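Local atomic coordinates of ribonuclease (Streptomyces aureofaciens, PDB entry 1PYL), a protein that is a small microbial ribonuclease with a compact fold in which one helix packs against a beta-sheet. Residues V8-L13 / Q91-R96. Numbering follows the deposited sequence.
Sequences VCRTKL and QEIDPR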
loop_
_atom_site.group_PDB
_atom_site.type_symbol
_atom_site.label_atom_id
_atom_site.label_comp_id
_atom_site.label_asym_id
_atom_site.label_seq_id
_atom_site.Cartn_x
_atom_site.Cartn_y
_atom_site.Cartn_z
ATOM N N VAL A 8 4.052 1.393 -11.228
ATOM C CA VAL A 8 4.357 -0.022 -11.285
ATOM C C VAL A 8 3.111 -0.776 -11.709
ATOM O O VAL A 8 2.037 -0.562 -11.145
ATOM C CB VAL A 8 4.895 -0.544 -9.949
ATOM C CG1 VAL A 8 3.950 -0.313 -8.755
ATOM C CG2 VAL A 8 5.288 -2.023 -10.057
ATOM N N CYS A 9 3.241 -1.629 -12.709
ATOM C CA CYS A 9 2.129 -2.481 -13.115
ATOM C C CYS A 9 1.779 -3.439 -12.012
ATOM O O CYS A 9 2.641 -4.010 -11.372
ATOM C CB CYS A 9 2.512 -3.286 -14.357
ATOM S SG CYS A 9 2.593 -2.311 -15.856
ATOM N N ARG A 10 0.476 -3.652 -11.798
ATOM C CA ARG A 10 0.040 -4.589 -10.797
ATOM C C ARG A 10 0.697 -5.961 -10.960
ATOM O O ARG A 10 1.124 -6.562 -9.988
ATOM C CB ARG A 10 -1.504 -4.678 -10.852
ATOM C CG ARG A 10 -2.083 -5.446 -9.704
ATOM C CD ARG A 10 -2.277 -6.907 -9.955
ATOM N NE ARG A 10 -3.265 -7.159 -11.008
ATOM C CZ ARG A 10 -3.465 -8.343 -11.544
ATOM N NH1 ARG A 10 -2.779 -9.397 -11.137
ATOM N NH2 ARG A 10 -4.387 -8.479 -12.485
ATOM N N THR A 11 0.811 -6.455 -12.199
ATOM C CA THR A 11 1.368 -7.806 -12.379
ATOM C C THR A 11 2.874 -7.879 -12.148
ATOM O O THR A 11 3.421 -8.971 -12.093
ATOM C CB THR A 11 1.121 -8.354 -13.802
ATOM O OG1 THR A 11 1.751 -7.511 -14.762
ATOM C CG2 THR A 11 -0.365 -8.357 -14.161
ATOM N N LYS A 12 3.533 -6.728 -12.009
ATOM C CA LYS A 12 4.971 -6.665 -11.752
ATOM C C LYS A 12 5.272 -6.523 -10.255
ATOM O O LYS A 12 6.429 -6.477 -9.858
ATOM C CB LYS A 12 5.676 -5.552 -12.563
ATOM C CG LYS A 12 5.634 -5.713 -14.108
ATOM C CD LYS A 12 6.716 -6.597 -14.620
ATOM C CE LYS A 12 6.675 -6.717 -16.166
ATOM N NZ LYS A 12 7.267 -5.568 -16.885
ATOM N N LEU A 13 4.231 -6.442 -9.427
ATOM C CA LEU A 13 4.411 -6.445 -7.975
ATOM C C LEU A 13 4.790 -7.831 -7.472
ATOM O O LEU A 13 4.408 -8.839 -8.089
ATOM C CB LEU A 13 3.121 -6.003 -7.283
ATOM C CG LEU A 13 2.735 -4.533 -7.460
ATOM C CD1 LEU A 13 1.310 -4.323 -6.991
ATOM C CD2 LEU A 13 3.724 -3.677 -6.689
ATOM N N GLN A 91 5.503 4.045 -5.276
ATOM C CA GLN A 91 5.124 3.912 -6.658
ATOM C C GLN A 91 3.623 3.812 -6.731
ATOM O O GLN A 91 3.013 3.130 -5.911
ATOM C CB GLN A 91 5.761 2.675 -7.268
ATOM C CG GLN A 91 7.275 2.727 -7.333
ATOM C CD GLN A 91 7.875 1.356 -7.506
ATOM O OE1 GLN A 91 7.735 0.751 -8.562
ATOM N NE2 GLN A 91 8.535 0.860 -6.480
ATOM N N GLU A 92 3.016 4.464 -7.697
ATOM C CA GLU A 92 1.566 4.262 -7.917
ATOM C C GLU A 92 1.330 3.011 -8.709
ATOM O O GLU A 92 1.977 2.760 -9.715
ATOM C CB GLU A 92 0.918 5.454 -8.632
ATOM C CG GLU A 92 -0.608 5.406 -8.511
ATOM C CD GLU A 92 -1.327 6.714 -8.814
ATOM O OE1 GLU A 92 -2.563 6.764 -8.594
ATOM O OE2 GLU A 92 -0.677 7.669 -9.244
ATOM N N ILE A 93 0.384 2.208 -8.247
ATOM C CA ILE A 93 0.055 0.936 -8.897
ATOM C C ILE A 93 -0.870 1.189 -10.053
ATOM O O ILE A 93 -1.889 1.875 -9.920
ATOM C CB ILE A 93 -0.561 -0.066 -7.888
ATOM C CG1 ILE A 93 0.444 -0.395 -6.791
ATOM C CG2 ILE A 93 -1.021 -1.381 -8.609
ATOM C CD1 ILE A 93 -0.100 -1.071 -5.530
ATOM N N ASP A 94 -0.500 0.640 -11.215
ATOM C CA ASP A 94 -1.277 0.764 -12.452
ATOM C C ASP A 94 -2.061 -0.523 -12.583
ATOM O O ASP A 94 -1.520 -1.569 -12.870
ATOM C CB ASP A 94 -0.364 0.969 -13.654
ATOM C CG ASP A 94 -1.111 1.249 -14.933
ATOM O OD1 ASP A 94 -2.316 0.989 -15.015
ATOM O OD2 ASP A 94 -0.512 1.703 -15.917
ATOM N N PRO A 95 -3.369 -0.451 -12.371
ATOM C CA PRO A 95 -4.189 -1.649 -12.380
ATOM C C PRO A 95 -4.352 -2.286 -13.762
ATOM O O PRO A 95 -4.825 -3.414 -13.847
ATOM C CB PRO A 95 -5.564 -1.121 -11.885
ATOM C CG PRO A 95 -5.559 0.323 -12.224
ATOM C CD PRO A 95 -4.160 0.769 -12.128
ATOM N N ARG A 96 -3.978 -1.569 -14.805
ATOM C CA ARG A 96 -4.254 -1.957 -16.191
ATOM C C ARG A 96 -3.223 -2.937 -16.763
ATOM O O ARG A 96 -3.416 -3.493 -17.856
ATOM C CB ARG A 96 -4.260 -0.720 -17.098
ATOM C CG ARG A 96 -5.278 0.373 -16.716
ATOM C CD ARG A 96 -5.130 1.653 -17.479
ATOM N NE ARG A 96 -3.873 2.356 -17.213
ATOM C CZ ARG A 96 -3.078 2.911 -18.135
ATOM N NH1 ARG A 96 -1.971 3.519 -17.740
ATOM N NH2 ARG A 96 -3.363 2.878 -19.445
HETATM O O HOH W 1 -5.140 -4.892 -11.620
#
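Val8 and Ile93 lie side by side on neighbouring parallel strands, and the N and O of Val8, on the same edge of its strand, bind the residues on either side of Ile93: Val8 N donates to Glu92 O at 2.9 Å, and Val8 O accepts from Asp94 N at 2.8 Å. The ladder runs one step past the strand, where Arg10 N, at the start of a 3-10 turn, reaches Asp94 O at 3.1 Å. Beta-branched Val8 and Ile93 favour the extended backbone and fill the face shared with Leu13. With CG1 of Val8 placed between backbone N and carbonyl carbon (chi1 57°), this methyl meets CG1 of Ile93 at 4.0 Å. Beyond the turn, Leu13 reaches back and its CD1 touches CD1 of Ile93 at 3.8 Å, while Ile93 CG2 abuts the aliphatic start of Arg10; Leu21 of helix 15-26 touches Ile93, Leu13 and Arg10. The bent Arg10 chain carries NE to a water that accepts from it and donates to Pro95 O, and NH1 to Gln18. On the sheet face bearing Cys9 and Asp94, the short Asp94 carboxylate holds the chain just after the strand: OD1 accepts from Arg96 N, two residues on, at 3.1 Å, from above the carboxylate plane, closing an Asx turn, and OD2 forms a salt bridge with Arg96 NH1. The Arg96 guanidinium probably eases the closeness of Asp94 OD2 to like-charged Asp7. Cys9 is bonded to Cys97, so a disulfide ties the C-terminus beside the parallel pairing of edge strand 6-9 with strand 91-94, the one parallel step in this otherwise antiparallel microbial ribonuclease sheet.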